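Local coordinates for protein glypican-1 (Homo sapiens, PDB 4YWT) that carries heparan sulfate chains at the cell surface and through them binds alpha-4(V) collagen, taking part in Schwann cell myelination, at residues G55-I60 with G64-T69; A82-A87 with G397-E402; Y254-H257 with G263-P266. The protein carries 3 engineered substitutions. All blocks are in the same frame, centred on the assembly; numbering follows the deposited sequence.

Contact 1. Residues G55-I60 with G64-T69; sequences GEHLRI and GYTCCT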
loop_
_atom_site.group_PDB
_atom_site.type_symbol
_atom_site.label_atom_id
_atom_site.label_comp_id
_atom_site.label_asym_id
_atom_site.label_seq_id
_atom_site.Cartn_x
_atom_site.Cartn_y
_atom_site.Cartn_z
ATOM N N GLY A 55 -43.600 23.609 -2.316
ATOM C CA GLY A 55 -42.370 23.084 -1.749
ATOM C C GLY A 55 -41.990 23.556 -0.359
ATOM O O GLY A 55 -40.812 23.526 -0.007
ATOM N N GLU A 56 -42.966 24.017 0.420
ATOM C CA GLU A 56 -42.701 24.532 1.765
ATOM C C GLU A 56 -41.881 23.568 2.626
ATOM O O GLU A 56 -40.993 23.988 3.367
ATOM C CB GLU A 56 -44.018 24.868 2.489
ATOM C CG GLU A 56 -44.861 23.653 2.870
ATOM C CD GLU A 56 -45.454 23.742 4.266
ATOM O OE1 GLU A 56 -46.254 24.664 4.540
ATOM O OE2 GLU A 56 -45.096 22.882 5.102
ATOM N N HIS A 57 -42.173 22.279 2.505
ATOM C CA HIS A 57 -41.720 21.281 3.464
ATOM C C HIS A 57 -40.270 20.859 3.284
ATOM O O HIS A 57 -39.683 20.256 4.186
ATOM C CB HIS A 57 -42.620 20.054 3.369
ATOM C CG HIS A 57 -42.671 19.459 1.998
ATOM N ND1 HIS A 57 -43.328 20.063 0.949
ATOM C CD2 HIS A 57 -42.127 18.324 1.498
ATOM C CE1 HIS A 57 -43.198 19.320 -0.136
ATOM N NE2 HIS A 57 -42.473 18.260 0.170
ATOM N N LEU A 58 -39.701 21.171 2.123
ATOM C CA LEU A 58 -38.379 20.671 1.778
ATOM C C LEU A 58 -37.328 21.159 2.768
ATOM O O LEU A 58 -37.149 22.362 2.961
ATOM C CB LEU A 58 -38.004 21.114 0.361
ATOM C CG LEU A 58 -39.045 20.911 -0.744
ATOM C CD1 LEU A 58 -38.596 21.599 -2.025
ATOM C CD2 LEU A 58 -39.309 19.433 -0.989
ATOM N N ARG A 59 -36.638 20.211 3.393
ATOM C CA ARG A 59 -35.520 20.519 4.276
ATOM C C ARG A 59 -34.215 20.720 3.510
ATOM O O ARG A 59 -33.389 21.551 3.886
ATOM C CB ARG A 59 -35.358 19.421 5.329
ATOM C CG ARG A 59 -36.545 19.309 6.279
ATOM C CD ARG A 59 -36.595 20.470 7.274
ATOM N NE ARG A 59 -35.483 20.445 8.224
ATOM C CZ ARG A 59 -35.223 21.412 9.099
ATOM N NH1 ARG A 59 -35.994 22.490 9.154
ATOM N NH2 ARG A 59 -34.191 21.301 9.925
ATOM N N ILE A 60 -34.033 19.952 2.439
ATOM C CA ILE A 60 -32.766 19.941 1.711
ATOM C C ILE A 60 -32.850 20.641 0.356
ATOM O O ILE A 60 -32.191 21.658 0.138
ATOM C CB ILE A 60 -32.259 18.501 1.491
ATOM C CG1 ILE A 60 -32.140 17.768 2.828
ATOM C CG2 ILE A 60 -30.922 18.511 0.765
ATOM C CD1 ILE A 60 -32.172 16.262 2.704
ATOM N N GLY A 64 -39.275 25.273 -3.711
ATOM C CA GLY A 64 -39.912 25.623 -4.964
ATOM C C GLY A 64 -40.874 24.497 -5.270
ATOM O O GLY A 64 -40.935 23.523 -4.521
ATOM N N TYR A 65 -41.621 24.608 -6.361
ATOM C CA TYR A 65 -42.640 23.611 -6.663
ATOM C C TYR A 65 -42.012 22.256 -6.969
ATOM O O TYR A 65 -41.128 22.140 -7.818
ATOM C CB TYR A 65 -43.518 24.089 -7.816
ATOM C CG TYR A 65 -44.442 25.202 -7.390
ATOM C CD1 TYR A 65 -45.487 24.958 -6.509
ATOM C CD2 TYR A 65 -44.250 26.503 -7.835
ATOM C CE1 TYR A 65 -46.329 25.970 -6.100
ATOM C CE2 TYR A 65 -45.087 27.525 -7.429
ATOM C CZ TYR A 65 -46.125 27.252 -6.562
ATOM O OH TYR A 65 -46.965 28.263 -6.154
ATOM N N THR A 66 -42.483 21.235 -6.259
ATOM C CA THR A 66 -41.818 19.941 -6.239
ATOM C C THR A 66 -42.778 18.762 -6.341
ATOM O O THR A 66 -43.956 18.871 -6.004
ATOM C CB THR A 66 -40.987 19.775 -4.951
ATOM O OG1 THR A 66 -40.443 18.450 -4.897
ATOM C CG2 THR A 66 -41.859 20.008 -3.726
ATOM N N CYS A 67 -42.259 17.635 -6.820
ATOM C CA CYS A 67 -43.001 16.382 -6.840
ATOM C C CYS A 67 -42.673 15.523 -5.623
ATOM O O CYS A 67 -43.149 14.396 -5.506
ATOM C CB CYS A 67 -42.711 15.604 -8.123
ATOM S SG CYS A 67 -43.511 16.287 -9.586
ATOM N N CYS A 68 -41.844 16.053 -4.730
ATOM C CA CYS A 68 -41.390 15.295 -3.569
ATOM C C CYS A 68 -42.078 15.720 -2.276
ATOM O O CYS A 68 -42.249 16.910 -2.013
ATOM C CB CYS A 68 -39.873 15.434 -3.407
ATOM S SG CYS A 68 -38.898 14.546 -4.641
ATOM N N THR A 69 -42.470 14.735 -1.474
ATOM C CA THR A 69 -42.970 14.995 -0.131
ATOM C C THR A 69 -41.830 14.818 0.865
ATOM O O THR A 69 -40.703 14.514 0.472
ATOM C CB THR A 69 -44.144 14.067 0.241
ATOM O OG1 THR A 69 -43.695 12.708 0.279
ATOM C CG2 THR A 69 -45.275 14.203 -0.769
#

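Contact 2. Residues A82-A87 with G397-E402; sequences AELETA and GTLCSE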
loop_
_atom_site.group_PDB
_atom_site.type_symbol
_atom_site.label_atom_id
_atom_site.label_comp_id
_atom_site.label_asym_id
_atom_site.label_seq_id
_atom_site.Cartn_x
_atom_site.Cartn_y
_atom_site.Cartn_z
ATOM N N ALA A 82 -26.455 6.153 0.911
ATOM C CA ALA A 82 -26.079 4.744 0.864
ATOM C C ALA A 82 -25.319 4.415 -0.420
ATOM O O ALA A 82 -24.361 3.636 -0.408
ATOM C CB ALA A 82 -27.312 3.864 0.988
ATOM N N GLU A 83 -25.749 5.020 -1.522
ATOM C CA GLU A 83 -25.117 4.804 -2.819
ATOM C C GLU A 83 -23.676 5.319 -2.828
ATOM O O GLU A 83 -22.756 4.618 -3.276
ATOM C CB GLU A 83 -25.943 5.470 -3.924
ATOM C CG GLU A 83 -27.246 4.735 -4.230
ATOM C CD GLU A 83 -28.234 5.574 -5.023
ATOM O OE1 GLU A 83 -28.074 6.813 -5.068
ATOM O OE2 GLU A 83 -29.177 4.993 -5.599
ATOM N N LEU A 84 -23.480 6.537 -2.324
ATOM C CA LEU A 84 -22.132 7.089 -2.204
ATOM C C LEU A 84 -21.250 6.197 -1.328
ATOM O O LEU A 84 -20.085 5.938 -1.664
ATOM C CB LEU A 84 -22.170 8.510 -1.636
ATOM C CG LEU A 84 -20.800 9.145 -1.379
ATOM C CD1 LEU A 84 -19.961 9.164 -2.646
ATOM C CD2 LEU A 84 -20.948 10.548 -0.819
ATOM N N GLU A 85 -21.811 5.725 -0.216
ATOM C CA GLU A 85 -21.097 4.791 0.655
ATOM C C GLU A 85 -20.642 3.545 -0.107
ATOM O O GLU A 85 -19.479 3.129 -0.012
ATOM C CB GLU A 85 -21.971 4.380 1.841
ATOM C CG GLU A 85 -21.961 5.366 2.997
ATOM C CD GLU A 85 -22.637 4.813 4.237
ATOM O OE1 GLU A 85 -23.320 3.771 4.128
ATOM O OE2 GLU A 85 -22.478 5.412 5.320
ATOM N N THR A 86 -21.568 2.961 -0.864
ATOM C CA THR A 86 -21.288 1.763 -1.646
ATOM C C THR A 86 -20.158 2.000 -2.643
ATOM O O THR A 86 -19.216 1.203 -2.728
ATOM C CB THR A 86 -22.544 1.280 -2.401
ATOM O OG1 THR A 86 -23.503 0.777 -1.463
ATOM C CG2 THR A 86 -22.190 0.175 -3.385
ATOM N N ALA A 87 -20.250 3.100 -3.389
ATOM C CA ALA A 87 -19.205 3.448 -4.350
ATOM C C ALA A 87 -17.839 3.559 -3.667
ATOM O O ALA A 87 -16.854 2.911 -4.077
ATOM C CB ALA A 87 -19.550 4.748 -5.056
ATOM N N GLY A 397 -12.953 12.858 -8.551
ATOM C CA GLY A 397 -12.928 12.827 -10.001
ATOM C C GLY A 397 -13.397 11.505 -10.578
ATOM O O GLY A 397 -14.206 11.478 -11.504
ATOM N N THR A 398 -12.896 10.406 -10.025
ATOM C CA THR A 398 -13.246 9.079 -10.522
ATOM C C THR A 398 -14.666 8.685 -10.130
ATOM O O THR A 398 -15.399 8.110 -10.936
ATOM C CB THR A 398 -12.265 8.005 -10.012
ATOM O OG1 THR A 398 -12.414 7.848 -8.595
ATOM C CG2 THR A 398 -10.830 8.392 -10.338
ATOM N N LEU A 399 -15.055 8.993 -8.895
ATOM C CA LEU A 399 -16.404 8.675 -8.435
ATOM C C LEU A 399 -17.456 9.445 -9.228
ATOM O O LEU A 399 -18.537 8.927 -9.502
ATOM C CB LEU A 399 -16.555 8.968 -6.942
ATOM C CG LEU A 399 -16.004 7.898 -5.999
ATOM C CD1 LEU A 399 -16.229 8.288 -4.546
ATOM C CD2 LEU A 399 -16.636 6.550 -6.303
ATOM N N CYS A 400 -17.133 10.681 -9.593
ATOM C CA CYS A 400 -18.028 11.492 -10.410
ATOM C C CYS A 400 -18.050 11.001 -11.851
ATOM O O CYS A 400 -19.115 10.881 -12.459
ATOM C CB CYS A 400 -17.610 12.963 -10.370
ATOM S SG CYS A 400 -18.046 13.822 -8.845
ATOM N N SER A 401 -16.868 10.721 -12.390
ATOM C CA SER A 401 -16.737 10.293 -13.778
ATOM C C SER A 401 -17.435 8.964 -14.041
ATOM O O SER A 401 -18.026 8.765 -15.104
ATOM C CB SER A 401 -15.260 10.184 -14.165
ATOM O OG SER A 401 -15.111 9.650 -15.469
ATOM N N GLU A 402 -17.373 8.060 -13.070
ATOM C CA GLU A 402 -17.891 6.710 -13.263
ATOM C C GLU A 402 -19.397 6.591 -13.038
ATOM O O GLU A 402 -20.093 5.936 -13.816
ATOM C CB GLU A 402 -17.159 5.732 -12.341
ATOM C CG GLU A 402 -15.761 5.365 -12.813
ATOM C CD GLU A 402 -15.063 4.393 -11.879
ATOM O OE1 GLU A 402 -15.533 4.220 -10.735
ATOM O OE2 GLU A 402 -14.043 3.799 -12.293
#

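Contact 3. Residues Y254-H257 with G263-P266; sequences YCAH and GARP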
loop_
_atom_site.group_PDB
_atom_site.type_symbol
_atom_site.label_atom_id
_atom_site.label_comp_id
_atom_site.label_asym_id
_atom_site.label_seq_id
_atom_site.Cartn_x
_atom_site.Cartn_y
_atom_site.Cartn_z
ATOM N N TYR A 254 -30.666 13.823 -6.305
ATOM C CA TYR A 254 -32.107 13.647 -6.462
ATOM C C TYR A 254 -32.928 14.926 -6.339
ATOM O O TYR A 254 -34.151 14.891 -6.464
ATOM C CB TYR A 254 -32.608 12.621 -5.445
ATOM C CG TYR A 254 -32.085 11.230 -5.707
ATOM C CD1 TYR A 254 -32.184 10.659 -6.969
ATOM C CD2 TYR A 254 -31.471 10.496 -4.702
ATOM C CE1 TYR A 254 -31.701 9.390 -7.220
ATOM C CE2 TYR A 254 -30.984 9.225 -4.943
ATOM C CZ TYR A 254 -31.101 8.678 -6.203
ATOM O OH TYR A 254 -30.616 7.414 -6.446
ATOM N N CYS A 255 -32.271 16.056 -6.099
ATOM C CA CYS A 255 -32.984 17.327 -6.064
ATOM C C CYS A 255 -33.372 17.761 -7.474
ATOM O O CYS A 255 -34.290 18.561 -7.656
ATOM C CB CYS A 255 -32.149 18.410 -5.382
ATOM S SG CYS A 255 -32.417 18.516 -3.598
ATOM N N ALA A 256 -32.667 17.228 -8.466
ATOM C CA ALA A 256 -33.040 17.434 -9.859
ATOM C C ALA A 256 -34.401 16.801 -10.108
ATOM O O ALA A 256 -35.266 17.385 -10.762
ATOM C CB ALA A 256 -31.993 16.847 -10.790
ATOM N N HIS A 257 -34.580 15.599 -9.571
ATOM C CA HIS A 257 -35.842 14.881 -9.678
ATOM C C HIS A 257 -36.961 15.663 -9.002
ATOM O O HIS A 257 -38.033 15.855 -9.574
ATOM C CB HIS A 257 -35.728 13.485 -9.057
ATOM C CG HIS A 257 -34.725 12.597 -9.726
ATOM N ND1 HIS A 257 -33.479 13.037 -10.120
ATOM C CD2 HIS A 257 -34.784 11.287 -10.066
ATOM C CE1 HIS A 257 -32.816 12.039 -10.676
ATOM N NE2 HIS A 257 -33.585 10.966 -10.657
ATOM N N GLY A 263 -34.519 13.912 -15.612
ATOM C CA GLY A 263 -33.633 13.539 -16.699
ATOM C C GLY A 263 -32.316 14.287 -16.637
ATOM O O GLY A 263 -31.337 13.894 -17.272
ATOM N N ALA A 264 -32.293 15.370 -15.869
ATOM C CA ALA A 264 -31.090 16.182 -15.728
ATOM C C ALA A 264 -30.045 15.470 -14.875
ATOM O O ALA A 264 -30.366 14.875 -13.846
ATOM C CB ALA A 264 -31.429 17.537 -15.129
ATOM N N ARG A 265 -28.792 15.540 -15.310
ATOM C CA ARG A 265 -27.693 14.927 -14.579
ATOM C C ARG A 265 -26.735 16.003 -14.078
ATOM O O ARG A 265 -26.604 17.057 -14.700
ATOM C CB ARG A 265 -26.966 13.909 -15.463
ATOM C CG ARG A 265 -27.651 12.552 -15.511
ATOM C CD ARG A 265 -27.596 11.876 -14.149
ATOM N NE ARG A 265 -28.451 10.695 -14.072
ATOM C CZ ARG A 265 -29.494 10.583 -13.256
ATOM N NH1 ARG A 265 -29.814 11.583 -12.445
ATOM N NH2 ARG A 265 -30.218 9.472 -13.249
ATOM N N PRO A 266 -26.065 15.741 -12.944
ATOM C CA PRO A 266 -25.229 16.755 -12.293
ATOM C C PRO A 266 -24.032 17.191 -13.127
ATOM O O PRO A 266 -23.436 16.377 -13.829
ATOM C CB PRO A 266 -24.751 16.051 -11.015
ATOM C CG PRO A 266 -25.727 14.952 -10.788
ATOM C CD PRO A 266 -26.136 14.501 -12.151
#

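Contact 1. Residues G55-I60 with G64-T69
H57 NE2 gives its N-H to the carbonyl oxygen of C68 at 2.6 Å, the one hydrogen bond between G55-I60 and G64-T69. The N-H...O angle is 148°, and the oxygen lies in the imidazole plane, at the ring edge. At the acceptor the donor stands 19° from the carbonyl plane of C68. The torsion chi1 of 57° sets CG of H57 between its own backbone N and carbonyl carbon, and from there the ring reaches across to G64-T69.

The apolar part of the contact gathers round the T66 methyl. CG2 of T66 lies 3.8 Å from CD2 of L58, the two side chains meeting tip to tip, and the same methyl lies oblique to the H57 ring, nearest CE1. G55 adds its CA, 3.7 Å from T66 CG2. That CA also makes a CA-H...O contact with the carbonyl oxygen of G64 at 3.2 Å; a CB on G55 would point toward this oxygen and clash, so the approach depends on the missing side chain.

Each segment is also shaped from within. G55 to L58 form a type I beta turn, whose closing bond is weak, and T66 OG1 accepts from the backbone N of C68 at 2.8 Å, an ST turn that orders the chain just ahead of the carbonyl used by H57.

The whole loop lies between helix 32-39 and helix 70-129, in the disulfide-rich lobe at the end of the glypican core, where C67 is tied to C31 and C68 to C258. T69 is the N-cap of the long helix. L58 and C68 rest on its first turns through E73 and L76, and I60 reaches both that helix and helix 243-253.

Contact 2. Residues A82-A87 with G397-E402
L399 sends its two methyls to two different residues of helix 70-129: CD2 packs against the CB of A87 at 3.6 Å, and CD1 approaches CD1 of L84 at 4.3 Å. Its chi1 of -80° sets CG beside the backbone N, and with chi2 extended the isobutyl fork projects from helix 391-404 onto helix 70-129. A87, with nothing beyond CB, lets the leucine come close to the helix backbone, and CD2 of L399 also approaches the carbonyl carbon of A87. L84 leaves its helix at an angle to the contact; a chi1 of 176° swings its end round so that CD1 meets the leucine opposite.

Two helices meet here at a steep angle, touching at a small patch within the elongated, mainly alpha-helical glypican core and joining residues more than 300 positions apart in sequence. Helix 268-278 adds L275, which touches both L84 and L399, and the neighbouring C400 is disulfide-bonded to C271 of that helix.

Farther along helix 391-404, K403 meets A87 and M404 meets L84, whose side chain also touches C245 and V249 of helix 243-253.

Contact 3. Residues Y254-H257 with G263-P266
The imidazole of H257 and the guanidinium of R265 meet edge to edge, with H257 CE1 3.5 Å from R265 NH1. Their planes are only 18° apart, so this is no stack: each group lies near the plane of the other, and the carbon between the two ring nitrogens faces the arginine nitrogen. R265 starts out pointing away from helix 255-258, but a bend at chi2 (-66°) turns the chain back and carries the guanidinium to the histidine. H257 has its CG beside the backbone N (chi1 -62°), and that turns one face of the ring to the edge of Y254. CD1 of the tyrosine sits 3.9 Å above the imidazole plane, over the ring centre, while H257 NE2 lies in plane at the tyrosine's edge: a T-shaped pair, tyrosine edge on histidine face.

Alongside this pair, A256 points its methyl at G263-P266, with CB 4.4 Å from CB of A264 and 4.0 Å from the A264 carbonyl oxygen. The contact thus folds the loop after helix 255-258 back on that short helix, within the disulfide-rich end of the core, where C255 is bonded to C61. W415 of the short strand 414-415 touches both alanines, and its backbone bonds to that of R265.

H257 NE2 and R265 NH1 are 4.2 Å apart and make no bond. An arginine held so near in the plane of the imidazole would probably disfavour a second positive charge there, and so favour a neutral histidine.

Contact 2 is the buried one, three apolar residues between two helices and nearest the middle of the chain. Contact 1 joins two loop segments and contact 3 a short helix and a loop; both are partly buried, farther toward one end, their centres about 14 Å apart, and more polar. A histidine works in each, but differently: in contact 1 it donates to a carbonyl, whereas in contact 3 it meets an arginine without bonding. Helix 70-129 is common ground, following directly after contact 1, supplying one side of contact 2 and backing Y254 of contact 3. Contacts 2 and 3 touch directly, through a probable hydrogen bond between E83 OE1 and Y254 OH at 3.0 Å.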